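Single-stranded DNA specific exonuclease RecJ (Thermus thermophilus, PDB 2ZXR) degrades single-stranded DNA in the 5' to 3' direction as a divalent-metal-dependent exonuclease, with no detectable activity on single-stranded RNA. Local coordinates at residues 344-358 and 361-375. Numbering follows the deposited sequence.
Sequences MGIVASRILEATLRP and LVAQGKGTVRSLAPI
In the DHHA1 domain, helix 344-355 of a beta-alpha-beta unit packs over the hairpin of strands 361-363 and 366-370; the axes of the helix and strand 366-370 approach to 7.8 Å, with 34° between their directions. Met-344 reaches across onto strand 361-363, its CE 3.4 Å from Ala-363 CB, tighter than usual for two carbons, while its side chain runs past that of Thr-368 in the opposite direction. Having CG between the backbone N and carbonyl carbon (chi1 57°) and a bend at chi3 (-14°) brings the methyl there. Ala-348 CB rests 3.7 Å from both Leu-361 CD2 and Arg-370 CG. Ser-349 OG also meets Arg-370 CG, at 3.3 Å, and Leu-352 CD1 lies against Arg-370 O. Gly-345 CA covers one guanidinium face, 3.5 Å from Arg-370 NH2. Arg-370 NH1 donates to Val-369 O at 2.8 Å; the oxygen is in the guanidinium plane, but the nitrogen stands above the carbonyl plane, which helps hold the guanidinium turned this way. Beyond the helix, Pro-358 CG presses on Ile-375 CD1 (3.5 Å). The Arg-370 side chain is about 10 Å from that of Asp-82, a manganese ligand, at one end of this helix-on-sheet packing, characteristic of a beta-alpha-beta unit.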
loop_
_atom_site.group_PDB
_atom_site.type_symbol
_atom_site.label_atom_id
_atom_site.label_comp_id
_atom_site.label_asym_id
_atom_site.label_seq_id
_atom_site.Cartn_x
_atom_site.Cartn_y
_atom_site.Cartn_z
ATOM N N MET A 344 -10.900 -9.400 -18.934
ATOM C CA MET A 344 -9.588 -10.051 -18.860
ATOM C C MET A 344 -8.522 -9.308 -18.055
ATOM O O MET A 344 -7.660 -9.930 -17.460
ATOM C CB MET A 344 -9.050 -10.418 -20.276
ATOM C CG MET A 344 -8.924 -9.269 -21.282
ATOM S SD MET A 344 -8.417 -9.720 -23.048
ATOM C CE MET A 344 -7.850 -11.373 -22.885
ATOM N N GLY A 345 -8.595 -7.981 -18.009
ATOM C CA GLY A 345 -7.599 -7.237 -17.258
ATOM C C GLY A 345 -7.569 -7.658 -15.791
ATOM O O GLY A 345 -6.491 -7.945 -15.239
ATOM N N ILE A 346 -8.738 -7.680 -15.154
ATOM C CA ILE A 346 -8.800 -8.091 -13.748
ATOM C C ILE A 346 -8.476 -9.595 -13.579
ATOM O O ILE A 346 -7.835 -9.982 -12.613
ATOM C CB ILE A 346 -10.181 -7.768 -13.102
ATOM C CG1 ILE A 346 -10.328 -6.237 -12.940
ATOM C CG2 ILE A 346 -10.277 -8.453 -11.691
ATOM C CD1 ILE A 346 -11.672 -5.787 -12.403
ATOM N N VAL A 347 -8.912 -10.437 -14.513
ATOM C CA VAL A 347 -8.605 -11.863 -14.427
ATOM C C VAL A 347 -7.078 -12.038 -14.497
ATOM O O VAL A 347 -6.508 -12.849 -13.791
ATOM C CB VAL A 347 -9.280 -12.647 -15.574
ATOM C CG1 VAL A 347 -8.847 -14.107 -15.541
ATOM C CG2 VAL A 347 -10.778 -12.546 -15.438
ATOM N N ALA A 348 -6.413 -11.252 -15.335
ATOM C CA ALA A 348 -4.958 -11.337 -15.438
ATOM C C ALA A 348 -4.295 -10.936 -14.109
ATOM O O ALA A 348 -3.359 -11.596 -13.661
ATOM C CB ALA A 348 -4.458 -10.436 -16.559
ATOM N N SER A 349 -4.761 -9.849 -13.483
ATOM C CA SER A 349 -4.167 -9.418 -12.214
ATOM C C SER A 349 -4.409 -10.485 -11.152
ATOM O O SER A 349 -3.533 -10.793 -10.333
ATOM C CB SER A 349 -4.777 -8.092 -11.744
ATOM O OG SER A 349 -4.399 -7.028 -12.605
ATOM N N ARG A 350 -5.608 -11.054 -11.162
ATOM C CA ARG A 350 -5.897 -12.087 -10.186
ATOM C C ARG A 350 -5.000 -13.306 -10.404
ATOM O O ARG A 350 -4.575 -13.944 -9.447
ATOM C CB ARG A 350 -7.382 -12.448 -10.228
ATOM C CG ARG A 350 -8.263 -11.328 -9.650
ATOM C CD ARG A 350 -9.730 -11.724 -9.641
ATOM N NE ARG A 350 -10.008 -12.757 -8.650
ATOM C CZ ARG A 350 -11.200 -13.313 -8.459
ATOM N NH1 ARG A 350 -12.239 -12.939 -9.203
ATOM N NH2 ARG A 350 -11.359 -14.220 -7.502
ATOM N N ILE A 351 -4.679 -13.622 -11.652
ATOM C CA ILE A 351 -3.795 -14.766 -11.896
ATOM C C ILE A 351 -2.385 -14.431 -11.458
ATOM O O ILE A 351 -1.695 -15.245 -10.849
ATOM C CB ILE A 351 -3.776 -15.175 -13.386
ATOM C CG1 ILE A 351 -5.148 -15.742 -13.755
ATOM C CG2 ILE A 351 -2.647 -16.204 -13.633
ATOM C CD1 ILE A 351 -5.326 -16.149 -15.226
ATOM N N LEU A 352 -1.944 -13.231 -11.791
ATOM C CA LEU A 352 -0.616 -12.808 -11.408
ATOM C C LEU A 352 -0.456 -12.874 -9.887
ATOM O O LEU A 352 0.627 -13.195 -9.372
ATOM C CB LEU A 352 -0.377 -11.381 -11.883
ATOM C CG LEU A 352 0.905 -10.676 -11.439
ATOM C CD1 LEU A 352 1.339 -9.711 -12.523
ATOM C CD2 LEU A 352 0.678 -9.953 -10.098
ATOM N N GLU A 353 -1.538 -12.598 -9.163
ATOM C CA GLU A 353 -1.444 -12.585 -7.707
ATOM C C GLU A 353 -1.385 -13.972 -7.079
ATOM O O GLU A 353 -0.776 -14.163 -6.036
ATOM C CB GLU A 353 -2.615 -11.793 -7.120
ATOM C CG GLU A 353 -2.303 -11.193 -5.776
ATOM C CD GLU A 353 -1.134 -10.208 -5.816
ATOM O OE1 GLU A 353 -0.216 -10.368 -4.967
ATOM O OE2 GLU A 353 -1.133 -9.283 -6.679
ATOM N N ALA A 354 -2.024 -14.938 -7.716
ATOM C CA ALA A 354 -2.051 -16.298 -7.208
ATOM C C ALA A 354 -0.760 -16.984 -7.596
ATOM O O ALA A 354 -0.339 -17.967 -6.995
ATOM C CB ALA A 354 -3.227 -17.054 -7.849
ATOM N N THR A 355 -0.119 -16.404 -8.592
ATOM C CA THR A 355 1.049 -16.984 -9.221
ATOM C C THR A 355 2.403 -16.253 -9.110
ATOM O O THR A 355 3.475 -16.873 -9.205
ATOM C CB THR A 355 0.633 -17.159 -10.702
ATOM O OG1 THR A 355 0.561 -18.547 -11.030
ATOM C CG2 THR A 355 1.523 -16.379 -11.609
ATOM N N LEU A 356 2.361 -14.944 -8.927
ATOM C CA LEU A 356 3.588 -14.155 -8.864
ATOM C C LEU A 356 4.381 -14.304 -10.173
ATOM O O LEU A 356 5.601 -14.470 -10.163
ATOM C CB LEU A 356 4.437 -14.598 -7.672
ATOM C CG LEU A 356 4.582 -13.583 -6.527
ATOM C CD1 LEU A 356 3.298 -12.771 -6.319
ATOM C CD2 LEU A 356 4.981 -14.331 -5.270
ATOM N N ARG A 357 3.667 -14.247 -11.298
ATOM C CA ARG A 357 4.272 -14.355 -12.625
ATOM C C ARG A 357 3.594 -13.375 -13.587
ATOM O O ARG A 357 2.431 -13.013 -13.413
ATOM C CB ARG A 357 4.086 -15.760 -13.198
ATOM C CG ARG A 357 4.759 -16.883 -12.454
ATOM C CD ARG A 357 6.248 -16.764 -12.536
ATOM N NE ARG A 357 6.881 -17.883 -11.856
ATOM C CZ ARG A 357 8.193 -18.064 -11.783
ATOM N NH1 ARG A 357 9.011 -17.192 -12.361
ATOM N NH2 ARG A 357 8.679 -19.101 -11.118
ATOM N N PRO A 358 4.322 -12.933 -14.620
ATOM C CA PRO A 358 3.737 -12.006 -15.589
ATOM C C PRO A 358 2.587 -12.782 -16.251
ATOM O O PRO A 358 2.682 -14.011 -16.422
ATOM C CB PRO A 358 4.889 -11.747 -16.559
ATOM C CG PRO A 358 6.121 -12.019 -15.745
ATOM C CD PRO A 358 5.736 -13.216 -14.926
ATOM N N LEU A 361 -2.937 -12.498 -21.535
ATOM C CA LEU A 361 -4.198 -13.127 -21.910
ATOM C C LEU A 361 -4.639 -12.549 -23.241
ATOM O O LEU A 361 -4.477 -11.332 -23.499
ATOM C CB LEU A 361 -5.281 -12.811 -20.867
ATOM C CG LEU A 361 -5.546 -13.780 -19.710
ATOM C CD1 LEU A 361 -4.285 -14.506 -19.287
ATOM C CD2 LEU A 361 -6.214 -13.007 -18.565
ATOM N N VAL A 362 -5.197 -13.413 -24.081
ATOM C CA VAL A 362 -5.688 -13.018 -25.398
ATOM C C VAL A 362 -7.113 -13.512 -25.487
ATOM O O VAL A 362 -7.394 -14.647 -25.112
ATOM C CB VAL A 362 -4.889 -13.697 -26.523
ATOM C CG1 VAL A 362 -5.501 -13.342 -27.886
ATOM C CG2 VAL A 362 -3.440 -13.268 -26.465
ATOM N N ALA A 363 -8.021 -12.668 -25.948
ATOM C CA ALA A 363 -9.428 -13.070 -26.095
ATOM C C ALA A 363 -9.969 -12.265 -27.232
ATOM O O ALA A 363 -9.833 -11.043 -27.241
ATOM C CB ALA A 363 -10.231 -12.777 -24.839
ATOM N N GLN A 364 -10.563 -12.944 -28.205
ATOM C CA GLN A 364 -11.127 -12.256 -29.358
ATOM C C GLN A 364 -10.103 -11.321 -30.028
ATOM O O GLN A 364 -10.437 -10.228 -30.490
ATOM C CB GLN A 364 -12.396 -11.485 -28.923
ATOM C CG GLN A 364 -13.470 -12.455 -28.400
ATOM C CD GLN A 364 -14.820 -11.804 -28.156
ATOM O OE1 GLN A 364 -15.114 -11.331 -27.051
ATOM N NE2 GLN A 364 -15.653 -11.784 -29.185
ATOM N N GLY A 365 -8.852 -11.755 -30.070
ATOM C CA GLY A 365 -7.826 -10.965 -30.721
ATOM C C GLY A 365 -7.326 -9.753 -29.965
ATOM O O GLY A 365 -6.495 -8.990 -30.473
ATOM N N LYS A 366 -7.851 -9.537 -28.768
ATOM C CA LYS A 366 -7.375 -8.416 -27.968
ATOM C C LYS A 366 -6.491 -9.020 -26.907
ATOM O O LYS A 366 -6.735 -10.132 -26.448
ATOM C CB LYS A 366 -8.544 -7.652 -27.346
ATOM C CG LYS A 366 -9.487 -7.054 -28.400
ATOM C CD LYS A 366 -8.691 -6.287 -29.457
ATOM C CE LYS A 366 -9.596 -5.492 -30.413
ATOM N NZ LYS A 366 -10.235 -4.307 -29.734
ATOM N N GLY A 367 -5.443 -8.312 -26.527
ATOM C CA GLY A 367 -4.555 -8.863 -25.524
ATOM C C GLY A 367 -4.310 -7.949 -24.341
ATOM O O GLY A 367 -4.272 -6.724 -24.475
ATOM N N THR A 368 -4.123 -8.553 -23.174
ATOM C CA THR A 368 -3.863 -7.776 -21.986
ATOM C C THR A 368 -2.680 -8.381 -21.283
ATOM O O THR A 368 -2.487 -9.591 -21.334
ATOM C CB THR A 368 -5.055 -7.802 -21.014
ATOM O OG1 THR A 368 -4.793 -6.887 -19.945
ATOM C CG2 THR A 368 -5.224 -9.205 -20.391
ATOM N N VAL A 369 -1.896 -7.540 -20.620
ATOM C CA VAL A 369 -0.730 -7.994 -19.875
ATOM C C VAL A 369 -0.694 -7.346 -18.486
ATOM O O VAL A 369 -0.989 -6.163 -18.353
ATOM C CB VAL A 369 0.606 -7.560 -20.545
ATOM C CG1 VAL A 369 1.770 -8.156 -19.761
ATOM C CG2 VAL A 369 0.666 -8.004 -22.023
ATOM N N ARG A 370 -0.355 -8.134 -17.469
ATOM C CA ARG A 370 -0.149 -7.639 -16.121
ATOM C C ARG A 370 1.188 -8.256 -15.793
ATOM O O ARG A 370 1.398 -9.451 -16.015
ATOM C CB ARG A 370 -1.222 -8.126 -15.120
ATOM C CG ARG A 370 -2.609 -7.473 -15.321
ATOM C CD ARG A 370 -2.573 -5.942 -15.133
ATOM N NE ARG A 370 -3.861 -5.303 -15.443
ATOM C CZ ARG A 370 -4.294 -5.010 -16.672
ATOM N NH1 ARG A 370 -3.552 -5.276 -17.756
ATOM N NH2 ARG A 370 -5.496 -4.465 -16.828
ATOM N N SER A 371 2.105 -7.451 -15.288
ATOM C CA SER A 371 3.412 -7.960 -14.949
ATOM C C SER A 371 3.885 -7.379 -13.623
ATOM O O SER A 371 3.200 -6.554 -13.002
ATOM C CB SER A 371 4.418 -7.608 -16.053
ATOM O OG SER A 371 5.647 -8.310 -15.870
ATOM N N LEU A 372 5.072 -7.810 -13.204
ATOM C CA LEU A 372 5.651 -7.358 -11.943
ATOM C C LEU A 372 7.138 -7.605 -11.980
ATOM O O LEU A 372 7.690 -8.039 -12.984
ATOM C CB LEU A 372 5.114 -8.200 -10.779
ATOM C CG LEU A 372 5.683 -9.631 -10.649
ATOM C CD1 LEU A 372 5.175 -10.274 -9.346
ATOM C CD2 LEU A 372 5.261 -10.515 -11.845
ATOM N N ALA A 373 7.760 -7.327 -10.843
ATOM C CA ALA A 373 9.167 -7.627 -10.603
ATOM C C ALA A 373 10.144 -7.059 -11.578
ATOM O O ALA A 373 10.100 -5.846 -11.855
ATOM C CB ALA A 373 9.318 -9.100 -10.524
ATOM N N PRO A 374 11.069 -7.891 -12.106
ATOM C CA PRO A 374 11.935 -7.178 -13.035
ATOM C C PRO A 374 11.424 -7.338 -14.457
ATOM O O PRO A 374 12.144 -7.071 -15.407
ATOM C CB PRO A 374 13.275 -7.857 -12.827
ATOM C CG PRO A 374 12.870 -9.296 -12.678
ATOM C CD PRO A 374 11.671 -9.195 -11.745
ATOM N N ILE A 375 10.186 -7.790 -14.620
ATOM C CA ILE A 375 9.704 -7.954 -15.982
ATOM C C ILE A 375 8.713 -6.906 -16.395
ATOM O O ILE A 375 7.608 -6.820 -15.856
ATOM C CB ILE A 375 9.089 -9.322 -16.214
ATOM C CG1 ILE A 375 10.107 -10.398 -15.850
ATOM C CG2 ILE A 375 8.676 -9.457 -17.684
ATOM C CD1 ILE A 375 9.559 -11.767 -15.983
#